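Long-range contacts in peroxisomal fatty acid beta-oxidation multifunctional protein MFP2 (Arabidopsis thaliana, PDB 2WTB), which hydrates long-chain enoyl-CoA and oxidises 3-hydroxyacyl-CoA with NAD+ in peroxisomal fatty acid beta-oxidation during seed germination: residues V13-A19 against R49-K53; P104-D110 against C124-A130; T494-R500 against Q553-F558; F633-A639 against I671-A675. Residues are numbered along the deposited sequence.

Along the chain the four contacts follow one another without interleaving, and they fall into two pairs on opposite sides of the chain's centre. Contacts 1 and 2, centres 17 Å apart, share the six-stranded sheet of the enoyl-CoA hydratase/isomerase part and touch where Lys53 O meets Pro104 CD at 3.7 Å. Contacts 3 and 4, centres 16 Å apart, lie in the helical C-terminal region and are joined by a salt bridge, Arg500 NE to Glu638 OE2 at 2.8 Å. Between the pairs, centres are 49 to 69 Å apart and nothing touches, in keeping with a multifunctional enzyme whose hydratase and dehydrogenase parts each build their own core.

Contact 1 of 4, residues V13-A19 against R49-K53; sequences VGGDGVA and RNDVK
This is a turn-to-turn contact at the edge of the crotonase-type sheet, where the hairpin joining strands 8-13 and 18-24 meets the loop from helix 33-46 into strand 54-59. Type I turns shape both sides, Gly14 to Gly17 and Arg49 to Val52. Gly14 N bonds to Val18 O (3.0 Å) across the hairpin, and Asp16, chi1 p, closes an Asx turn by accepting Val18 N on OD1 (3.0 Å); its OD2 pairs with Arg198 of helix 193-205. Gly17 and Val52 are the nearest residues, CA to CA 4.6 Å. Gly17 has phi/psi 91/-1, and a CB there would clash with Asp51 O, which lies 3.1 Å from Gly17 CA. Gly17 O receives Lys53 N at 2.8 Å and a CA-H...O contact from Val52 CA at 3.2 Å, just before Ala19 joins strand 54-59. Val52 (t) packs CG2 on Val13 CG2 (3.9 Å) and CG1 on Ala19 CB (4.1 Å). Val13 CG2 also lies over one guanidinium face of Arg49, 3.6 Å from NH1, while Arg49 NH2 bridges Asp51 OD2 (2.7 Å). The extended Lys53 chain reaches back over the hairpin, where one water joins Lys53 NZ (2.8 Å) to Asp16 O (2.9 Å).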
loop_
_atom_site.group_PDB
_atom_site.type_symbol
_atom_site.label_atom_id
_atom_site.label_comp_id
_atom_site.label_asym_id
_atom_site.label_seq_id
_atom_site.Cartn_x
_atom_site.Cartn_y
_atom_site.Cartn_z
ATOM N N VAL A 13 -40.363 11.775 4.432
ATOM C CA VAL A 13 -40.757 12.749 5.442
ATOM C C VAL A 13 -41.613 12.110 6.527
ATOM O O VAL A 13 -42.728 11.658 6.267
ATOM C CB VAL A 13 -41.542 13.919 4.825
ATOM C CG1 VAL A 13 -41.901 14.930 5.899
ATOM C CG2 VAL A 13 -40.737 14.572 3.712
ATOM N N GLY A 14 -41.085 12.077 7.745
ATOM C CA GLY A 14 -41.799 11.502 8.868
ATOM C C GLY A 14 -42.995 12.340 9.269
ATOM O O GLY A 14 -43.235 13.406 8.701
ATOM N N GLY A 15 -43.750 11.854 10.250
ATOM C CA GLY A 15 -44.911 12.564 10.752
ATOM C C GLY A 15 -44.527 13.706 11.673
ATOM O O GLY A 15 -45.374 14.491 12.091
ATOM N N ASP A 16 -43.240 13.793 11.994
ATOM C CA ASP A 16 -42.732 14.885 12.813
ATOM C C ASP A 16 -42.205 16.006 11.927
ATOM O O ASP A 16 -41.756 17.041 12.418
ATOM C CB ASP A 16 -41.639 14.393 13.764
ATOM C CG ASP A 16 -40.499 13.704 13.040
ATOM O OD1 ASP A 16 -40.500 13.695 11.789
ATOM O OD2 ASP A 16 -39.602 13.171 13.724
ATOM N N GLY A 17 -42.258 15.788 10.617
ATOM C CA GLY A 17 -41.860 16.802 9.661
ATOM C C GLY A 17 -40.399 16.727 9.270
ATOM O O GLY A 17 -39.927 17.523 8.457
ATOM N N VAL A 18 -39.677 15.771 9.848
ATOM C CA VAL A 18 -38.264 15.599 9.534
ATOM C C VAL A 18 -38.069 14.766 8.269
ATOM O O VAL A 18 -38.625 13.675 8.136
ATOM C CB VAL A 18 -37.492 14.938 10.692
ATOM C CG1 VAL A 18 -36.005 14.919 10.384
ATOM C CG2 VAL A 18 -37.756 15.671 11.995
ATOM N N ALA A 19 -37.275 15.290 7.341
ATOM C CA ALA A 19 -36.967 14.578 6.109
ATOM C C ALA A 19 -35.669 13.786 6.254
ATOM O O ALA A 19 -34.605 14.358 6.488
ATOM C CB ALA A 19 -36.875 15.553 4.940
ATOM N N ARG A 49 -41.147 22.499 0.932
ATOM C CA ARG A 49 -42.296 21.818 1.513
ATOM C C ARG A 49 -42.621 22.354 2.905
ATOM O O ARG A 49 -41.762 22.387 3.785
ATOM C CB ARG A 49 -42.059 20.307 1.563
ATOM C CG ARG A 49 -42.102 19.633 0.200
ATOM C CD ARG A 49 -41.883 18.135 0.305
ATOM N NE ARG A 49 -42.810 17.506 1.241
ATOM C CZ ARG A 49 -42.976 16.194 1.354
ATOM N NH1 ARG A 49 -42.281 15.368 0.584
ATOM N NH2 ARG A 49 -43.837 15.705 2.232
ATOM N N ASN A 50 -43.867 22.770 3.094
ATOM C CA ASN A 50 -44.310 23.310 4.374
ATOM C C ASN A 50 -44.325 22.257 5.472
ATOM O O ASN A 50 -44.165 22.575 6.651
ATOM C CB ASN A 50 -45.696 23.940 4.233
ATOM C CG ASN A 50 -45.694 25.145 3.320
ATOM O OD1 ASN A 50 -44.730 25.911 3.288
ATOM N ND2 ASN A 50 -46.776 25.323 2.571
ATOM N N ASP A 51 -44.516 21.002 5.078
ATOM C CA ASP A 51 -44.584 19.898 6.032
ATOM C C ASP A 51 -43.201 19.461 6.514
ATOM O O ASP A 51 -43.085 18.637 7.419
ATOM C CB ASP A 51 -45.338 18.709 5.430
ATOM C CG ASP A 51 -44.814 18.317 4.065
ATOM O OD1 ASP A 51 -43.772 18.859 3.644
ATOM O OD2 ASP A 51 -45.445 17.466 3.409
ATOM N N VAL A 52 -42.159 20.017 5.906
ATOM C CA VAL A 52 -40.790 19.713 6.309
ATOM C C VAL A 52 -40.247 20.783 7.254
ATOM O O VAL A 52 -40.365 21.978 6.983
ATOM C CB VAL A 52 -39.865 19.583 5.088
ATOM C CG1 VAL A 52 -38.430 19.347 5.527
ATOM C CG2 VAL A 52 -40.346 18.462 4.185
ATOM N N LYS A 53 -39.656 20.348 8.364
ATOM C CA LYS A 53 -39.112 21.266 9.361
ATOM C C LYS A 53 -37.587 21.238 9.374
ATOM O O LYS A 53 -36.936 22.266 9.553
ATOM C CB LYS A 53 -39.637 20.920 10.756
ATOM C CG LYS A 53 -41.138 21.069 10.924
ATOM C CD LYS A 53 -41.547 20.797 12.364
ATOM C CE LYS A 53 -43.043 20.949 12.561
ATOM N NZ LYS A 53 -43.429 20.646 13.966
HETATM O O HOH W 1 -43.906 17.857 14.156
#

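Contact 2 of 4, residues P104-D110 against C124-A130; sequences PSVAAID and CHARISA
Ile109, Ser105 and Ile128 lose the most surface in this pairing of neighbouring parallel strands, 105-109 and 126-129, in the core sheet of the crotonase fold. The chain between them passes through helix 116-123, whose Glu119 is the predicted nucleophile. The strand axes approach to 4.6 Å at 17°, in the register Ala107-Arg127, Ala108-Ile128, Ile109-Ser129. Ile109, chi1 m and chi2 t, bonds through both its backbone N and its backbone O: the N donates to Ile128 O at 2.6 Å and the O accepts Ala130 N at 2.9 Å. Its side chain shares a sheet face with Ala107, and both rest on Ala121 of helix 116-123; CG2 lies 3.8 Å from Ser129 OG. Ile128 (chi1 m, chi2 m) projects from the other face, with CG1 4.0 Å from Val106 CG1, while its N bonds to Ala107 O at 2.9 Å. Ala107 N completes the ladder to Ala126 O at 3.1 Å, and Ala107 CB meets Cys124 SG at 3.9 Å. At the strand entrance Ser105 O accepts His125 N (2.9 Å), and the Ser105 hydroxyl bonds to Tyr43. The His125 ring (chi1 m) presents its edge to Ser105 N, and NE2 bonds to Glu99 O; Ser105 N donates to His125 ND1 at 3.0 Å, almost straight at 172°.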
loop_
_atom_site.group_PDB
_atom_site.type_symbol
_atom_site.label_atom_id
_atom_site.label_comp_id
_atom_site.label_asym_id
_atom_site.label_seq_id
_atom_site.Cartn_x
_atom_site.Cartn_y
_atom_site.Cartn_z
ATOM N N PRO A 104 -32.448 23.154 9.575
ATOM C CA PRO A 104 -31.258 22.473 10.093
ATOM C C PRO A 104 -31.104 21.069 9.520
ATOM O O PRO A 104 -32.098 20.387 9.278
ATOM C CB PRO A 104 -31.524 22.388 11.604
ATOM C CG PRO A 104 -32.772 23.192 11.856
ATOM C CD PRO A 104 -33.526 23.203 10.574
ATOM N N SER A 105 -29.861 20.654 9.303
ATOM C CA SER A 105 -29.562 19.300 8.862
ATOM C C SER A 105 -28.767 18.596 9.949
ATOM O O SER A 105 -27.936 19.214 10.620
ATOM C CB SER A 105 -28.751 19.315 7.565
ATOM O OG SER A 105 -29.502 19.848 6.492
ATOM N N VAL A 106 -29.028 17.306 10.127
ATOM C CA VAL A 106 -28.259 16.493 11.060
ATOM C C VAL A 106 -27.802 15.222 10.367
ATOM O O VAL A 106 -28.601 14.526 9.743
ATOM C CB VAL A 106 -29.075 16.117 12.307
ATOM C CG1 VAL A 106 -28.255 15.218 13.220
ATOM C CG2 VAL A 106 -29.521 17.367 13.046
ATOM N N ALA A 107 -26.512 14.927 10.472
ATOM C CA ALA A 107 -25.963 13.720 9.870
ATOM C C ALA A 107 -26.030 12.549 10.847
ATOM O O ALA A 107 -25.660 12.676 12.015
ATOM C CB ALA A 107 -24.532 13.956 9.410
ATOM N N ALA A 108 -26.519 11.413 10.359
ATOM C CA ALA A 108 -26.568 10.186 11.145
ATOM C C ALA A 108 -25.520 9.220 10.614
ATOM O O ALA A 108 -25.716 8.586 9.578
ATOM C CB ALA A 108 -27.952 9.568 11.077
ATOM N N ILE A 109 -24.405 9.115 11.327
ATOM C CA ILE A 109 -23.258 8.359 10.839
ATOM C C ILE A 109 -23.141 6.954 11.430
ATOM O O ILE A 109 -23.202 6.763 12.645
ATOM C CB ILE A 109 -21.936 9.113 11.089
ATOM C CG1 ILE A 109 -21.937 10.454 10.352
ATOM C CG2 ILE A 109 -20.749 8.263 10.654
ATOM C CD1 ILE A 109 -20.714 11.309 10.632
ATOM N N ASP A 110 -22.965 5.980 10.545
ATOM C CA ASP A 110 -22.688 4.609 10.938
ATOM C C ASP A 110 -21.549 4.081 10.075
ATOM O O ASP A 110 -21.353 4.539 8.950
ATOM C CB ASP A 110 -23.935 3.744 10.744
ATOM C CG ASP A 110 -23.817 2.387 11.408
ATOM O OD1 ASP A 110 -22.834 2.159 12.145
ATOM O OD2 ASP A 110 -24.716 1.546 11.197
ATOM N N CYS A 124 -23.278 19.519 7.674
ATOM C CA CYS A 124 -24.479 19.459 8.497
ATOM C C CYS A 124 -24.262 20.217 9.796
ATOM O O CYS A 124 -23.130 20.516 10.165
ATOM C CB CYS A 124 -24.866 18.009 8.791
ATOM S SG CYS A 124 -25.402 17.099 7.333
ATOM N N HIS A 125 -25.353 20.506 10.496
ATOM C CA HIS A 125 -25.298 21.368 11.670
ATOM C C HIS A 125 -25.024 20.630 12.980
ATOM O O HIS A 125 -24.735 21.252 14.009
ATOM C CB HIS A 125 -26.576 22.201 11.748
ATOM C CG HIS A 125 -26.810 23.032 10.526
ATOM N ND1 HIS A 125 -27.773 22.727 9.589
ATOM C CD2 HIS A 125 -26.179 24.140 10.072
ATOM C CE1 HIS A 125 -27.739 23.622 8.619
ATOM N NE2 HIS A 125 -26.780 24.490 8.887
ATOM N N ALA A 126 -25.103 19.304 12.930
ATOM C CA ALA A 126 -24.764 18.455 14.069
ATOM C C ALA A 126 -24.449 17.049 13.575
ATOM O O ALA A 126 -24.820 16.686 12.459
ATOM C CB ALA A 126 -25.903 18.428 15.074
ATOM N N ARG A 127 -23.769 16.255 14.396
ATOM C CA ARG A 127 -23.379 14.910 13.977
ATOM C C ARG A 127 -23.627 13.829 15.025
ATOM O O ARG A 127 -23.103 13.888 16.138
ATOM C CB ARG A 127 -21.913 14.896 13.537
ATOM C CG ARG A 127 -21.685 15.590 12.211
ATOM C CD ARG A 127 -20.405 16.400 12.215
ATOM N NE ARG A 127 -20.630 17.676 11.553
ATOM C CZ ARG A 127 -20.840 18.820 12.192
ATOM N NH1 ARG A 127 -20.822 18.860 13.516
ATOM N NH2 ARG A 127 -21.043 19.932 11.505
ATOM N N ILE A 128 -24.432 12.840 14.653
ATOM C CA ILE A 128 -24.649 11.666 15.486
ATOM C C ILE A 128 -23.928 10.484 14.855
ATOM O O ILE A 128 -24.000 10.288 13.643
ATOM C CB ILE A 128 -26.143 11.331 15.616
ATOM C CG1 ILE A 128 -26.938 12.582 15.987
ATOM C CG2 ILE A 128 -26.351 10.230 16.644
ATOM C CD1 ILE A 128 -26.352 13.343 17.155
ATOM N N SER A 129 -23.232 9.700 15.670
ATOM C CA SER A 129 -22.436 8.598 15.143
ATOM C C SER A 129 -22.545 7.328 15.980
ATOM O O SER A 129 -22.793 7.380 17.186
ATOM C CB SER A 129 -20.968 9.012 15.019
ATOM O OG SER A 129 -20.205 8.010 14.371
ATOM N N ALA A 130 -22.357 6.189 15.322
ATOM C CA ALA A 130 -22.325 4.900 15.996
ATOM C C ALA A 130 -20.932 4.669 16.570
ATOM O O ALA A 130 -19.949 5.181 16.037
ATOM C CB ALA A 130 -22.700 3.790 15.030
#

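Contact 3 of 4, residues T494-R500 against Q553-F558; sequences TGFAVNR and QFIENF
The 494-500 backbone is an irregular lead into helix 498-514: Thr494 has phi/psi -52/110, Gly495 turns at positive phi (76/14), Phe496 sits at 46/-113, and from Val498 on the angles are helical, with Arg500 N bonded to Gly495 O at 3.1 Å. Facing it is the C-terminal end of helix 544-557, where Phe558 N bonds to Phe554 O (2.8 Å) and Phe558 itself has angles of -137/49. Thr494 and Phe554 are the nearest pair, CA to CA 6.8 Å. Thr494, chi1 m, is wedged among four side chains: CG2 lies 3.4 Å from Gln553 CG and 3.6 Å from Phe554 CD2, CB lies 3.5 Å from Phe558 CE1, and OG1 accepts a weak hydrogen bond from Asn557 ND2 at 2.9 Å. The Phe554 ring (chi1 m) enters the curve of the other segment, with CE2 3.7 Å from Gly495 CA and 3.4 Å from Arg500 CA, and CZ 3.6 Å from Asn499 O; a CB on Gly495 would collide with CE2. Arg500 is fully extended, and Phe558 CZ lies over one guanidinium face, 4.2 Å from NE. The contact thus joins two helices of the dehydrogenase C-terminal domain just after strand 486-491, with Phe554 stacked on Phe503 of helix 498-514 and Arg500 salt-bridged to Glu638 of helix 624-644 and to Glu645 just after it.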
loop_
_atom_site.group_PDB
_atom_site.type_symbol
_atom_site.label_atom_id
_atom_site.label_comp_id
_atom_site.label_asym_id
_atom_site.label_seq_id
_atom_site.Cartn_x
_atom_site.Cartn_y
_atom_site.Cartn_z
ATOM N N THR A 494 13.972 -18.268 -12.162
ATOM C CA THR A 494 15.046 -17.717 -11.347
ATOM C C THR A 494 14.665 -16.376 -10.722
ATOM O O THR A 494 14.547 -15.370 -11.420
ATOM C CB THR A 494 16.325 -17.536 -12.181
ATOM O OG1 THR A 494 16.661 -18.777 -12.817
ATOM C CG2 THR A 494 17.478 -17.085 -11.300
ATOM N N GLY A 495 14.467 -16.371 -9.407
ATOM C CA GLY A 495 14.172 -15.148 -8.679
ATOM C C GLY A 495 12.748 -14.643 -8.842
ATOM O O GLY A 495 12.442 -13.501 -8.491
ATOM N N PHE A 496 11.878 -15.495 -9.374
ATOM C CA PHE A 496 10.477 -15.145 -9.584
ATOM C C PHE A 496 10.311 -13.761 -10.215
ATOM O O PHE A 496 10.694 -13.546 -11.365
ATOM C CB PHE A 496 9.700 -15.235 -8.270
ATOM C CG PHE A 496 10.027 -16.455 -7.457
ATOM C CD1 PHE A 496 10.063 -17.708 -8.048
ATOM C CD2 PHE A 496 10.290 -16.351 -6.102
ATOM C CE1 PHE A 496 10.363 -18.834 -7.304
ATOM C CE2 PHE A 496 10.590 -17.475 -5.350
ATOM C CZ PHE A 496 10.627 -18.718 -5.953
ATOM N N ALA A 497 9.744 -12.826 -9.459
ATOM C CA ALA A 497 9.499 -11.478 -9.969
ATOM C C ALA A 497 10.314 -10.405 -9.249
ATOM O O ALA A 497 11.089 -9.685 -9.872
ATOM C CB ALA A 497 8.017 -11.144 -9.903
ATOM N N VAL A 498 10.130 -10.306 -7.936
ATOM C CA VAL A 498 10.741 -9.237 -7.148
ATOM C C VAL A 498 12.269 -9.256 -7.178
ATOM O O VAL A 498 12.900 -8.295 -7.613
ATOM C CB VAL A 498 10.263 -9.279 -5.685
ATOM C CG1 VAL A 498 10.931 -8.178 -4.878
ATOM C CG2 VAL A 498 8.749 -9.154 -5.622
ATOM N N ASN A 499 12.859 -10.351 -6.709
ATOM C CA ASN A 499 14.312 -10.468 -6.653
ATOM C C ASN A 499 14.977 -10.467 -8.025
ATOM O O ASN A 499 16.033 -9.868 -8.204
ATOM C CB ASN A 499 14.722 -11.712 -5.865
ATOM C CG ASN A 499 14.444 -11.574 -4.384
ATOM O OD1 ASN A 499 14.606 -12.525 -3.619
ATOM N ND2 ASN A 499 14.024 -10.385 -3.971
ATOM N N ARG A 500 14.360 -11.139 -8.992
ATOM C CA ARG A 500 14.893 -11.158 -10.349
ATOM C C ARG A 500 14.854 -9.764 -10.964
ATOM O O ARG A 500 15.709 -9.398 -11.766
ATOM C CB ARG A 500 14.107 -12.129 -11.231
ATOM C CG ARG A 500 14.557 -12.110 -12.681
ATOM C CD ARG A 500 13.643 -12.925 -13.572
ATOM N NE ARG A 500 14.007 -12.782 -14.979
ATOM C CZ ARG A 500 13.323 -13.315 -15.984
ATOM N NH1 ARG A 500 12.234 -14.032 -15.741
ATOM N NH2 ARG A 500 13.727 -13.131 -17.233
ATOM N N GLN A 553 22.257 -16.927 -7.466
ATOM C CA GLN A 553 21.217 -17.539 -8.282
ATOM C C GLN A 553 21.231 -17.019 -9.718
ATOM O O GLN A 553 21.109 -17.791 -10.669
ATOM C CB GLN A 553 19.848 -17.289 -7.647
ATOM C CG GLN A 553 18.703 -18.041 -8.296
ATOM C CD GLN A 553 17.377 -17.781 -7.608
ATOM O OE1 GLN A 553 17.307 -17.029 -6.634
ATOM N NE2 GLN A 553 16.316 -18.402 -8.111
ATOM N N PHE A 554 21.390 -15.709 -9.870
ATOM C CA PHE A 554 21.317 -15.074 -11.182
ATOM C C PHE A 554 22.637 -15.156 -11.942
ATOM O O PHE A 554 22.651 -15.237 -13.171
ATOM C CB PHE A 554 20.881 -13.617 -11.037
ATOM C CG PHE A 554 19.670 -13.438 -10.173
ATOM C CD1 PHE A 554 19.799 -13.045 -8.851
ATOM C CD2 PHE A 554 18.404 -13.678 -10.675
ATOM C CE1 PHE A 554 18.686 -12.883 -8.049
ATOM C CE2 PHE A 554 17.288 -13.518 -9.880
ATOM C CZ PHE A 554 17.429 -13.119 -8.565
ATOM N N ILE A 555 23.743 -15.132 -11.207
ATOM C CA ILE A 555 25.062 -15.262 -11.811
ATOM C C ILE A 555 25.178 -16.572 -12.585
ATOM O O ILE A 555 25.881 -16.651 -13.593
ATOM C CB ILE A 555 26.172 -15.214 -10.745
ATOM C CG1 ILE A 555 26.136 -13.883 -9.992
ATOM C CG2 ILE A 555 27.535 -15.430 -11.382
ATOM C CD1 ILE A 555 27.214 -13.749 -8.935
ATOM N N GLU A 556 24.474 -17.595 -12.110
ATOM C CA GLU A 556 24.584 -18.935 -12.675
ATOM C C GLU A 556 23.543 -19.222 -13.755
ATOM O O GLU A 556 23.733 -20.110 -14.585
ATOM C CB GLU A 556 24.501 -19.985 -11.564
ATOM C CG GLU A 556 25.621 -19.873 -10.538
ATOM C CD GLU A 556 25.451 -20.829 -9.372
ATOM O OE1 GLU A 556 24.372 -21.448 -9.260
ATOM O OE2 GLU A 556 26.398 -20.957 -8.567
ATOM N N ASN A 557 22.449 -18.467 -13.750
ATOM C CA ASN A 557 21.378 -18.679 -14.721
ATOM C C ASN A 557 21.295 -17.594 -15.797
ATOM O O ASN A 557 20.663 -17.790 -16.836
ATOM C CB ASN A 557 20.030 -18.835 -14.012
ATOM C CG ASN A 557 19.948 -20.109 -13.193
ATOM O OD1 ASN A 557 20.619 -21.097 -13.490
ATOM N ND2 ASN A 557 19.118 -20.095 -12.157
ATOM N N PHE A 558 21.930 -16.454 -15.543
ATOM C CA PHE A 558 21.975 -15.369 -16.519
ATOM C C PHE A 558 23.377 -14.770 -16.587
ATOM O O PHE A 558 23.541 -13.552 -16.532
ATOM C CB PHE A 558 20.969 -14.271 -16.161
ATOM C CG PHE A 558 19.575 -14.773 -15.909
ATOM C CD1 PHE A 558 19.027 -14.720 -14.638
ATOM C CD2 PHE A 558 18.812 -15.291 -16.942
ATOM C CE1 PHE A 558 17.743 -15.175 -14.400
ATOM C CE2 PHE A 558 17.527 -15.749 -16.709
ATOM C CZ PHE A 558 16.992 -15.691 -15.437
#

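Contact 4 of 4, residues F633-A639 against I671-A675; sequences FPVVNEA and IMFWA
Two helices of the all-helical C-terminal region cross steeply here, an apolar packing in which branched and aromatic side chains interlock. Segments 633-639 and 671-675 make an angle of 111° (signed -111°), with axes 10.0 Å apart at closest approach; Val636 and Ile671 come nearest, CA to CA 6.4 Å. Pro634 accompanies a kink in the first helix, where the N atoms of 634 and 635 lack bonds to the preceding turn. The main bump is Ile671, with chi1 between wells at -135° and chi2 m. Its CD1 enters the hollow between Val635 CG1 (3.6 Å) and Val636 CG2 (3.3 Å), and its CG2 meets Ala639 CB at 3.9 Å. Val636, chi1 t, is the answering bump: CG1 presses on the small Ala675 CB at 3.6 Å, and CG2 also lies 4.2 Å from Trp674 CZ3. Small Ala639 admits Met672, folded m in all three chi angles, so that SD comes to 3.7 Å from Ala639 CB. At the other end the Phe633 ring turns its edge to Trp674, CE1 to CH2 3.5 Å, with ring centroids 5.8 Å apart and planes at 69°. Around this core, helix 498-514 adds Met501 against Ala639 and Ile671, helix 680-694 brings Ile683 to Phe633 and Ala675, and helix 651-662 sets Leu654 against Ala639 and Met672.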
loop_
_atom_site.group_PDB
_atom_site.type_symbol
_atom_site.label_atom_id
_atom_site.label_comp_id
_atom_site.label_asym_id
_atom_site.label_seq_id
_atom_site.Cartn_x
_atom_site.Cartn_y
_atom_site.Cartn_z
ATOM N N PHE A 633 17.285 1.689 -15.484
ATOM C CA PHE A 633 16.916 1.265 -16.828
ATOM C C PHE A 633 17.198 -0.222 -17.058
ATOM O O PHE A 633 16.413 -0.905 -17.715
ATOM C CB PHE A 633 17.603 2.135 -17.883
ATOM C CG PHE A 633 16.918 3.453 -18.117
ATOM C CD1 PHE A 633 16.198 4.063 -17.102
ATOM C CD2 PHE A 633 17.003 4.087 -19.345
ATOM C CE1 PHE A 633 15.568 5.274 -17.312
ATOM C CE2 PHE A 633 16.376 5.301 -19.559
ATOM C CZ PHE A 633 15.659 5.895 -18.542
ATOM N N PRO A 634 18.318 -0.729 -16.520
ATOM C CA PRO A 634 18.552 -2.176 -16.575
ATOM C C PRO A 634 17.487 -2.954 -15.802
ATOM O O PRO A 634 17.195 -4.098 -16.151
ATOM C CB PRO A 634 19.921 -2.333 -15.908
ATOM C CG PRO A 634 20.594 -1.027 -16.135
ATOM C CD PRO A 634 19.504 -0.002 -16.031
ATOM N N VAL A 635 16.919 -2.342 -14.767
ATOM C CA VAL A 635 15.817 -2.961 -14.035
ATOM C C VAL A 635 14.550 -2.972 -14.889
ATOM O O VAL A 635 13.823 -3.966 -14.921
ATOM C CB VAL A 635 15.535 -2.254 -12.694
ATOM C CG1 VAL A 635 14.229 -2.744 -12.104
ATOM C CG2 VAL A 635 16.676 -2.488 -11.718
ATOM N N VAL A 636 14.288 -1.864 -15.578
ATOM C CA VAL A 636 13.184 -1.808 -16.528
ATOM C C VAL A 636 13.370 -2.915 -17.553
ATOM O O VAL A 636 12.442 -3.662 -17.865
ATOM C CB VAL A 636 13.132 -0.464 -17.274
ATOM C CG1 VAL A 636 12.091 -0.514 -18.387
ATOM C CG2 VAL A 636 12.842 0.675 -16.314
ATOM N N ASN A 637 14.590 -3.011 -18.069
ATOM C CA ASN A 637 14.941 -4.027 -19.050
ATOM C C ASN A 637 14.565 -5.424 -18.562
ATOM O O ASN A 637 14.031 -6.236 -19.319
ATOM C CB ASN A 637 16.438 -3.959 -19.354
ATOM C CG ASN A 637 16.806 -4.674 -20.633
ATOM O OD1 ASN A 637 15.948 -4.960 -21.469
ATOM N ND2 ASN A 637 18.091 -4.963 -20.799
ATOM N N GLU A 638 14.843 -5.692 -17.291
ATOM C CA GLU A 638 14.591 -7.003 -16.710
ATOM C C GLU A 638 13.104 -7.198 -16.448
ATOM O O GLU A 638 12.568 -8.291 -16.634
ATOM C CB GLU A 638 15.387 -7.175 -15.416
ATOM C CG GLU A 638 15.425 -8.600 -14.897
ATOM C CD GLU A 638 16.087 -9.558 -15.869
ATOM O OE1 GLU A 638 17.076 -9.161 -16.521
ATOM O OE2 GLU A 638 15.621 -10.711 -15.978
ATOM N N ALA A 639 12.443 -6.128 -16.017
ATOM C CA ALA A 639 11.006 -6.155 -15.795
ATOM C C ALA A 639 10.282 -6.536 -17.080
ATOM O O ALA A 639 9.262 -7.223 -17.049
ATOM C CB ALA A 639 10.521 -4.806 -15.297
ATOM N N ILE A 671 7.812 0.595 -11.327
ATOM C CA ILE A 671 8.928 0.440 -12.255
ATOM C C ILE A 671 8.480 0.495 -13.718
ATOM O O ILE A 671 9.187 1.033 -14.568
ATOM C CB ILE A 671 9.703 -0.870 -11.993
ATOM C CG1 ILE A 671 11.213 -0.625 -12.016
ATOM C CG2 ILE A 671 9.308 -1.941 -12.996
ATOM C CD1 ILE A 671 11.778 -0.433 -13.399
ATOM N N MET A 672 7.301 -0.049 -14.010
ATOM C CA MET A 672 6.804 -0.081 -15.383
ATOM C C MET A 672 6.052 1.196 -15.741
ATOM O O MET A 672 6.245 1.752 -16.821
ATOM C CB MET A 672 5.918 -1.308 -15.617
ATOM C CG MET A 672 6.651 -2.637 -15.504
ATOM S SD MET A 672 7.794 -2.952 -16.866
ATOM C CE MET A 672 6.649 -3.134 -18.231
ATOM N N PHE A 673 5.199 1.658 -14.834
ATOM C CA PHE A 673 4.490 2.920 -15.033
ATOM C C PHE A 673 5.481 4.066 -15.230
ATOM O O PHE A 673 5.236 4.984 -16.013
ATOM C CB PHE A 673 3.572 3.213 -13.845
ATOM C CG PHE A 673 2.789 4.488 -13.983
ATOM C CD1 PHE A 673 1.483 4.469 -14.441
ATOM C CD2 PHE A 673 3.355 5.709 -13.647
ATOM C CE1 PHE A 673 0.757 5.641 -14.565
ATOM C CE2 PHE A 673 2.634 6.884 -13.772
ATOM C CZ PHE A 673 1.335 6.849 -14.228
ATOM N N TRP A 674 6.600 3.999 -14.514
ATOM C CA TRP A 674 7.639 5.019 -14.597
ATOM C C TRP A 674 8.374 4.922 -15.927
ATOM O O TRP A 674 8.671 5.935 -16.556
ATOM C CB TRP A 674 8.619 4.870 -13.429
ATOM C CG TRP A 674 9.790 5.806 -13.477
ATOM C CD1 TRP A 674 9.774 7.151 -13.244
ATOM C CD2 TRP A 674 11.155 5.466 -13.759
ATOM N NE1 TRP A 674 11.039 7.669 -13.373
ATOM C CE2 TRP A 674 11.906 6.656 -13.687
ATOM C CE3 TRP A 674 11.813 4.272 -14.070
ATOM C CZ2 TRP A 674 13.282 6.688 -13.913
ATOM C CZ3 TRP A 674 13.180 4.305 -14.294
ATOM C CH2 TRP A 674 13.900 5.506 -14.215
ATOM N N ALA A 675 8.656 3.694 -16.352
ATOM C CA ALA A 675 9.329 3.454 -17.626
ATOM C C ALA A 675 8.575 4.095 -18.787
ATOM O O ALA A 675 9.175 4.751 -19.637
ATOM C CB ALA A 675 9.507 1.957 -17.865
#